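Local coordinates for protein dihydroxyacetone kinase (Citrobacter freundii, PDB 1UN8) that uses ATP, with a divalent metal cofactor, to phosphorylate dihydroxyacetone to dihydroxyacetone phosphate, at residues A84-D89 and L116-A121; V256-L261 and I271-L276. All coordinates share one frame; numbering follows the deposited sequence.

Interaction 1 (A84-D89 and L116-A121)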
ATOM      1  N   ALA A  84      -5.138 -10.629 -17.239  1.00 41.69           N
ATOM      2  CA  ALA A  84      -5.619 -11.171 -18.512  1.00 41.89           C
ATOM      3  C   ALA A  84      -6.231 -10.050 -19.342  1.00 42.67           C
ATOM      4  O   ALA A  84      -7.045  -9.272 -18.841  1.00 43.20           O
ATOM      5  CB  ALA A  84      -6.649 -12.246 -18.254  1.00 41.21           C
ATOM      6  N   SER A  85      -5.841  -9.971 -20.609  1.00 43.01           N
ATOM      7  CA  SER A  85      -6.344  -8.929 -21.502  1.00 43.84           C
ATOM      8  C   SER A  85      -7.862  -8.944 -21.678  1.00 43.42           C
ATOM      9  O   SER A  85      -8.493 -10.007 -21.651  1.00 42.39           O
ATOM     10  CB  SER A  85      -5.697  -9.056 -22.889  1.00 43.47           C
ATOM     11  OG  SER A  85      -4.312  -8.786 -22.852  1.00 45.81           O
ATOM     12  N   PRO A  86      -8.464  -7.755 -21.876  1.00 43.29           N
ATOM     13  CA  PRO A  86      -9.913  -7.627 -22.071  1.00 43.65           C
ATOM     14  C   PRO A  86     -10.219  -8.239 -23.440  1.00 44.14           C
ATOM     15  O   PRO A  86      -9.312  -8.400 -24.257  1.00 44.41           O
ATOM     16  CB  PRO A  86     -10.138  -6.116 -22.078  1.00 43.91           C
ATOM     17  CG  PRO A  86      -8.914  -5.543 -21.413  1.00 44.61           C
ATOM     18  CD  PRO A  86      -7.815  -6.436 -21.910  1.00 43.47           C
ATOM     19  N   SER A  87     -11.476  -8.585 -23.694  1.00 44.52           N
ATOM     20  CA  SER A  87     -11.848  -9.175 -24.983  1.00 44.72           C
ATOM     21  C   SER A  87     -11.945  -8.094 -26.061  1.00 45.62           C
ATOM     22  O   SER A  87     -12.097  -6.914 -25.748  1.00 44.77           O
ATOM     23  CB  SER A  87     -13.198  -9.873 -24.869  1.00 43.74           C
ATOM     24  OG  SER A  87     -14.233  -8.916 -24.729  1.00 46.51           O
ATOM     25  N   VAL A  88     -11.853  -8.498 -27.329  1.00 46.47           N
ATOM     26  CA  VAL A  88     -11.956  -7.551 -28.436  1.00 48.76           C
ATOM     27  C   VAL A  88     -13.312  -6.839 -28.341  1.00 49.96           C
ATOM     28  O   VAL A  88     -13.416  -5.618 -28.474  1.00 49.04           O
ATOM     29  CB  VAL A  88     -11.854  -8.280 -29.793  1.00 49.43           C
ATOM     30  CG1 VAL A  88     -11.971  -7.287 -30.939  1.00 50.53           C
ATOM     31  CG2 VAL A  88     -10.538  -9.019 -29.877  1.00 50.92           C
ATOM     32  N   ASP A  89     -14.342  -7.635 -28.088  1.00 51.63           N
ATOM     33  CA  ASP A  89     -15.703  -7.150 -27.944  1.00 53.30           C
ATOM     34  C   ASP A  89     -15.753  -6.018 -26.919  1.00 53.04           C
ATOM     35  O   ASP A  89     -16.339  -4.950 -27.154  1.00 52.98           O
ATOM     36  CB  ASP A  89     -16.581  -8.299 -27.466  1.00 57.91           C
ATOM     37  CG  ASP A  89     -17.934  -8.311 -28.123  1.00 62.79           C
ATOM     38  OD1 ASP A  89     -18.655  -7.283 -28.040  1.00 65.68           O
ATOM     39  OD2 ASP A  89     -18.271  -9.359 -28.727  1.00 66.50           O
ATOM     40  N   LEU A 116      -3.016  -7.123 -29.523  1.00 44.37           N
ATOM     41  CA  LEU A 116      -3.866  -7.837 -30.455  1.00 43.61           C
ATOM     42  C   LEU A 116      -5.353  -7.562 -30.239  1.00 43.30           C
ATOM     43  O   LEU A 116      -6.101  -7.409 -31.199  1.00 43.80           O
ATOM     44  CB  LEU A 116      -3.608  -9.342 -30.364  1.00 41.15           C
ATOM     45  CG  LEU A 116      -2.203  -9.804 -30.744  1.00 41.93           C
ATOM     46  CD1 LEU A 116      -2.155 -11.320 -30.735  1.00 41.34           C
ATOM     47  CD2 LEU A 116      -1.830  -9.275 -32.121  1.00 39.78           C
ATOM     48  N   ASN A 117      -5.793  -7.494 -28.988  1.00 43.13           N
ATOM     49  CA  ASN A 117      -7.209  -7.267 -28.745  1.00 42.53           C
ATOM     50  C   ASN A 117      -7.669  -5.842 -28.946  1.00 42.59           C
ATOM     51  O   ASN A 117      -8.740  -5.623 -29.501  1.00 42.91           O
ATOM     52  CB  ASN A 117      -7.611  -7.764 -27.364  1.00 41.18           C
ATOM     53  CG  ASN A 117      -7.896  -9.247 -27.360  1.00 42.04           C
ATOM     54  OD1 ASN A 117      -7.580  -9.961 -28.319  1.00 43.44           O
ATOM     55  ND2 ASN A 117      -8.497  -9.726 -26.274  1.00 38.58           N
ATOM     56  N   PHE A 118      -6.886  -4.869 -28.498  1.00 42.77           N
ATOM     57  CA  PHE A 118      -7.275  -3.486 -28.714  1.00 43.62           C
ATOM     58  C   PHE A 118      -7.111  -3.230 -30.211  1.00 44.67           C
ATOM     59  O   PHE A 118      -7.854  -2.454 -30.799  1.00 45.97           O
ATOM     60  CB  PHE A 118      -6.380  -2.520 -27.933  1.00 43.33           C
ATOM     61  CG  PHE A 118      -6.732  -2.387 -26.482  1.00 43.85           C
ATOM     62  CD1 PHE A 118      -6.419  -3.391 -25.577  1.00 44.95           C
ATOM     63  CD2 PHE A 118      -7.365  -1.241 -26.016  1.00 45.11           C
ATOM     64  CE1 PHE A 118      -6.732  -3.256 -24.227  1.00 44.15           C
ATOM     65  CE2 PHE A 118      -7.683  -1.095 -24.671  1.00 44.58           C
ATOM     66  CZ  PHE A 118      -7.367  -2.101 -23.774  1.00 45.17           C
ATOM     67  N   GLY A 119      -6.135  -3.899 -30.820  1.00 44.49           N
ATOM     68  CA  GLY A 119      -5.880  -3.733 -32.238  1.00 45.77           C
ATOM     69  C   GLY A 119      -7.035  -4.185 -33.120  1.00 46.44           C
ATOM     70  O   GLY A 119      -7.510  -3.421 -33.960  1.00 46.92           O
ATOM     71  N   LEU A 120      -7.488  -5.424 -32.957  1.00 46.11           N
ATOM     72  CA  LEU A 120      -8.604  -5.884 -33.765  1.00 46.93           C
ATOM     73  C   LEU A 120      -9.797  -4.965 -33.487  1.00 48.17           C
ATOM     74  O   LEU A 120     -10.606  -4.700 -34.375  1.00 48.57           O
ATOM     75  CB  LEU A 120      -8.970  -7.329 -33.432  1.00 44.56           C
ATOM     76  CG  LEU A 120     -10.160  -7.903 -34.213  1.00 44.78           C
ATOM     77  CD1 LEU A 120     -10.058  -7.541 -35.691  1.00 43.61           C
ATOM     78  CD2 LEU A 120     -10.197  -9.418 -34.036  1.00 42.97           C
ATOM     79  N   ALA A 121      -9.888  -4.466 -32.258  1.00 47.27           N
ATOM     80  CA  ALA A 121     -10.975  -3.569 -31.886  1.00 49.00           C
ATOM     81  C   ALA A 121     -10.907  -2.270 -32.689  1.00 48.78           C
ATOM     82  O   ALA A 121     -11.910  -1.816 -33.229  1.00 49.36           O
ATOM     83  CB  ALA A 121     -10.923  -3.258 -30.388  1.00 48.62           C
TER
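Asn117, in the first half of helix 112-127, turns its amide to the backbone of Pro86, just before helix 88-98 begins. The polar part of the contact is one hydrogen bond: Asn117 ND2 gives an N-H to Pro86 O, nearly straight at 168°, and the oxygen lies in the plane of the amide. The modelled 2.5 Å between Asn117 ND2 and Pro86 O is too short to take literally. The same nitrogen also sits 3.6 Å from Ser87 CA.

The rest is van der Waals packing, centred on Val88. Its CG1, anti to the backbone N (chi1 180°), reaches the helix surface, where Val88 CG1 lies 3.8 Å from Leu120 CG. The same methyl is 4.2 Å from Ala121 CB. The other branch turns to the amide of Asn117, with Val88 CG2 3.5 Å from Asn117 OD1. Pro86 CD approaches the Phe118 ring obliquely, 4.1 Å from Phe118 CE1.

Ser87 is the N-cap of helix 88-98, its hydroxyl bonded to Ala90 N, while Ser85 OG bonds to the substrate-binding Asp114. Across the dimer, Asn117 packs on Val434 and Leu116 on the ATP-binding Ser431, both of the second subunit. In chemical terms, one amide-to-carbonyl bond plus valine and proline packing join the start of helix 88-98 and the loop before it to helix 112-127.

Interaction 2 (V256-L261 and I271-L276)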
ATOM      1  N   VAL A 256      10.249  12.570 -11.352  1.00 43.59           N
ATOM      2  CA  VAL A 256      10.424  11.158 -11.035  1.00 42.23           C
ATOM      3  C   VAL A 256       9.257  10.611 -10.231  1.00 41.59           C
ATOM      4  O   VAL A 256       8.844  11.198  -9.222  1.00 38.92           O
ATOM      5  CB  VAL A 256      11.741  10.921 -10.242  1.00 42.30           C
ATOM      6  CG1 VAL A 256      11.806   9.501  -9.706  1.00 38.75           C
ATOM      7  CG2 VAL A 256      12.938  11.213 -11.138  1.00 42.49           C
ATOM      8  N   MET A 257       8.729   9.482 -10.690  1.00 39.73           N
ATOM      9  CA  MET A 257       7.618   8.848 -10.010  1.00 40.41           C
ATOM     10  C   MET A 257       8.065   7.599  -9.241  1.00 40.72           C
ATOM     11  O   MET A 257       8.602   6.652  -9.824  1.00 40.89           O
ATOM     12  CB  MET A 257       6.530   8.481 -11.016  1.00 40.36           C
ATOM     13  CG  MET A 257       5.467   7.555 -10.460  1.00 40.56           C
ATOM     14  SD  MET A 257       4.078   7.323 -11.592  1.00 41.08           S
ATOM     15  CE  MET A 257       4.926   6.728 -13.059  1.00 40.06           C
ATOM     16  N   ILE A 258       7.858   7.618  -7.927  1.00 39.50           N
ATOM     17  CA  ILE A 258       8.197   6.489  -7.056  1.00 36.51           C
ATOM     18  C   ILE A 258       6.898   5.710  -6.829  1.00 35.08           C
ATOM     19  O   ILE A 258       6.026   6.132  -6.069  1.00 34.17           O
ATOM     20  CB  ILE A 258       8.742   6.972  -5.697  1.00 37.26           C
ATOM     21  CG1 ILE A 258       9.900   7.943  -5.924  1.00 36.58           C
ATOM     22  CG2 ILE A 258       9.217   5.795  -4.867  1.00 33.90           C
ATOM     23  CD1 ILE A 258       9.757   9.261  -5.198  1.00 36.67           C
ATOM     24  N   ASN A 259       6.798   4.574  -7.502  1.00 34.39           N
ATOM     25  CA  ASN A 259       5.632   3.710  -7.474  1.00 34.68           C
ATOM     26  C   ASN A 259       5.798   2.450  -6.618  1.00 35.96           C
ATOM     27  O   ASN A 259       6.789   1.727  -6.722  1.00 35.72           O
ATOM     28  CB  ASN A 259       5.286   3.311  -8.909  1.00 33.59           C
ATOM     29  CG  ASN A 259       4.104   2.346  -8.992  1.00 35.54           C
ATOM     30  OD1 ASN A 259       2.987   2.674  -8.584  1.00 36.38           O
ATOM     31  ND2 ASN A 259       4.349   1.152  -9.535  1.00 33.09           N
ATOM     32  N   ASN A 260       4.804   2.184  -5.783  1.00 36.97           N
ATOM     33  CA  ASN A 260       4.826   1.018  -4.921  1.00 37.41           C
ATOM     34  C   ASN A 260       4.089  -0.094  -5.657  1.00 37.33           C
ATOM     35  O   ASN A 260       2.894   0.049  -5.933  1.00 36.45           O
ATOM     36  CB  ASN A 260       4.115   1.320  -3.608  1.00 36.72           C
ATOM     37  CG  ASN A 260       4.260   0.190  -2.604  1.00 38.19           C
ATOM     38  OD1 ASN A 260       4.340  -0.984  -2.978  1.00 39.25           O
ATOM     39  ND2 ASN A 260       4.283   0.535  -1.323  1.00 35.67           N
ATOM     40  N   LEU A 261       4.780  -1.190  -5.978  1.00 35.51           N
ATOM     41  CA  LEU A 261       4.123  -2.274  -6.702  1.00 35.37           C
ATOM     42  C   LEU A 261       2.995  -2.946  -5.902  1.00 36.08           C
ATOM     43  O   LEU A 261       2.222  -3.745  -6.451  1.00 36.26           O
ATOM     44  CB  LEU A 261       5.146  -3.313  -7.168  1.00 35.34           C
ATOM     45  CG  LEU A 261       5.829  -3.115  -8.532  1.00 35.86           C
ATOM     46  CD1 LEU A 261       5.193  -1.975  -9.305  1.00 36.93           C
ATOM     47  CD2 LEU A 261       7.294  -2.874  -8.333  1.00 34.47           C
ATOM     48  N   ILE A 271      12.107   5.393   2.970  1.00 39.70           N
ATOM     49  CA  ILE A 271      13.544   5.185   2.890  1.00 39.55           C
ATOM     50  C   ILE A 271      13.964   5.231   1.424  1.00 39.42           C
ATOM     51  O   ILE A 271      14.966   5.853   1.078  1.00 38.80           O
ATOM     52  CB  ILE A 271      13.940   3.830   3.483  1.00 39.16           C
ATOM     53  CG1 ILE A 271      13.544   3.781   4.956  1.00 42.95           C
ATOM     54  CG2 ILE A 271      15.441   3.606   3.339  1.00 39.48           C
ATOM     55  CD1 ILE A 271      13.725   2.408   5.605  1.00 43.84           C
ATOM     56  N   ILE A 272      13.194   4.571   0.566  1.00 38.45           N
ATOM     57  CA  ILE A 272      13.506   4.551  -0.852  1.00 40.17           C
ATOM     58  C   ILE A 272      13.518   5.990  -1.389  1.00 41.32           C
ATOM     59  O   ILE A 272      14.397   6.388  -2.162  1.00 39.01           O
ATOM     60  CB  ILE A 272      12.465   3.717  -1.657  1.00 40.03           C
ATOM     61  CG1 ILE A 272      12.514   2.244  -1.229  1.00 42.01           C
ATOM     62  CG2 ILE A 272      12.745   3.846  -3.140  1.00 37.31           C
ATOM     63  CD1 ILE A 272      13.891   1.781  -0.806  1.00 46.92           C
ATOM     64  N   THR A 273      12.529   6.766  -0.963  1.00 41.94           N
ATOM     65  CA  THR A 273      12.427   8.141  -1.395  1.00 42.64           C
ATOM     66  C   THR A 273      13.674   8.905  -0.965  1.00 43.22           C
ATOM     67  O   THR A 273      14.188   9.741  -1.703  1.00 43.36           O
ATOM     68  CB  THR A 273      11.176   8.801  -0.810  1.00 41.98           C
ATOM     69  OG1 THR A 273      10.009   8.136  -1.313  1.00 43.37           O
ATOM     70  CG2 THR A 273      11.127  10.273  -1.192  1.00 42.20           C
ATOM     71  N   ARG A 274      14.171   8.613   0.227  1.00 43.88           N
ATOM     72  CA  ARG A 274      15.362   9.291   0.703  1.00 47.61           C
ATOM     73  C   ARG A 274      16.584   8.934  -0.140  1.00 48.43           C
ATOM     74  O   ARG A 274      17.412   9.792  -0.434  1.00 49.14           O
ATOM     75  CB  ARG A 274      15.644   8.929   2.161  1.00 49.54           C
ATOM     76  CG  ARG A 274      16.951   9.516   2.685  1.00 51.67           C
ATOM     77  CD  ARG A 274      17.306   8.929   4.029  1.00 55.08           C
ATOM     78  NE  ARG A 274      18.624   9.348   4.491  1.00 58.92           N
ATOM     79  CZ  ARG A 274      19.758   9.097   3.842  1.00 61.40           C
ATOM     80  NH1 ARG A 274      19.742   8.428   2.693  1.00 61.74           N
ATOM     81  NH2 ARG A 274      20.914   9.506   4.348  1.00 62.10           N
ATOM     82  N   GLU A 275      16.699   7.659  -0.502  1.00 48.63           N
ATOM     83  CA  GLU A 275      17.815   7.185  -1.305  1.00 49.07           C
ATOM     84  C   GLU A 275      17.829   7.909  -2.648  1.00 49.16           C
ATOM     85  O   GLU A 275      18.873   8.395  -3.093  1.00 47.37           O
ATOM     86  CB  GLU A 275      17.709   5.667  -1.527  1.00 50.67           C
ATOM     87  CG  GLU A 275      17.588   4.844  -0.248  1.00 51.44           C
ATOM     88  CD  GLU A 275      18.849   4.865   0.596  1.00 53.25           C
ATOM     89  OE1 GLU A 275      19.669   5.796   0.442  1.00 55.30           O
ATOM     90  OE2 GLU A 275      19.020   3.953   1.430  1.00 53.57           O
ATOM     91  N   LEU A 276      16.663   7.981  -3.285  1.00 49.45           N
ATOM     92  CA  LEU A 276      16.539   8.647  -4.569  1.00 49.83           C
ATOM     93  C   LEU A 276      16.990  10.092  -4.460  1.00 50.71           C
ATOM     94  O   LEU A 276      17.689  10.594  -5.331  1.00 51.94           O
ATOM     95  CB  LEU A 276      15.094   8.625  -5.063  1.00 48.31           C
ATOM     96  CG  LEU A 276      14.895   9.419  -6.363  1.00 48.78           C
ATOM     97  CD1 LEU A 276      15.411   8.621  -7.552  1.00 46.61           C
ATOM     98  CD2 LEU A 276      13.436   9.731  -6.554  1.00 46.85           C
TER
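Ile258 and Thr273 have the nearest CA atoms across the two segments, 7.3 Å between Ile258 CA and Thr273 CA. Strand segment 256-260 and helix segment 271-276 run nearly antiparallel, 156° between their directions, with axes 10.1 Å apart, so the gap is bridged by side chains alone.

Leu276 does most of the bridging from the helix. Its CG is anti to the backbone N (chi1 175°), and the CD2 methyl beyond it meets two strand residues. Val256 comes at it tip to tip, with Val256 CG1 3.6 Å from Leu276 CD2. Ile258 crosses the leucine obliquely, and its end methyl touches the same branch, Ile258 CD1 being 3.9 Å from Leu276 CD2.

This is the strand-helix half of a beta-alpha-beta unit in the DhaK domain: strand 254-260 leads into helix 266-277, which returns the chain to strand 285-292, the parallel neighbour of the first. Leu288 on that second strand touches both Ile258 and Leu276, extending the same hydrophobic layer between sheet and helix.

One turn of helix before Leu276, the contact thins. Ile272 offers its short branch, Ile272 CG2 lying 4.4 Å from Ile258 CG2, while the longer branch leads off elsewhere. Thr273 meets Ile258 at about a right angle, its hydroxyl oxygen OG1 4.1 Å from Ile258 CD1. That hydroxyl bonds to Met269 O one turn back, which satisfies it within its own helix, consistent with its place at the border of the apolar layer. Beyond the contact, the helix is covered by the N-terminal region of the second subunit: Phe5 of that subunit packs on Ile272, its Gly19 on Thr273, and its Asp15 forms a salt bridge with Arg274.

From the N terminus, the chain first closes a loop at interaction 1: from 84-89, which opens helix 88-98, it runs on through that helix and strand 104-109 of the first mixed sheet, then returns on helix 112-127, so the start of one helix and the loop leading into it are joined to the other helix. That loop is finished well before the second begins. Interaction 2 closes a much shorter one, from strand 254-260 through a turn to helix 266-277, and ties that helix to the second mixed sheet. The two loops follow in series, neither nesting nor crossing. Their centres are 33 Å apart, yet both belong to the DhaK region and both face the second subunit.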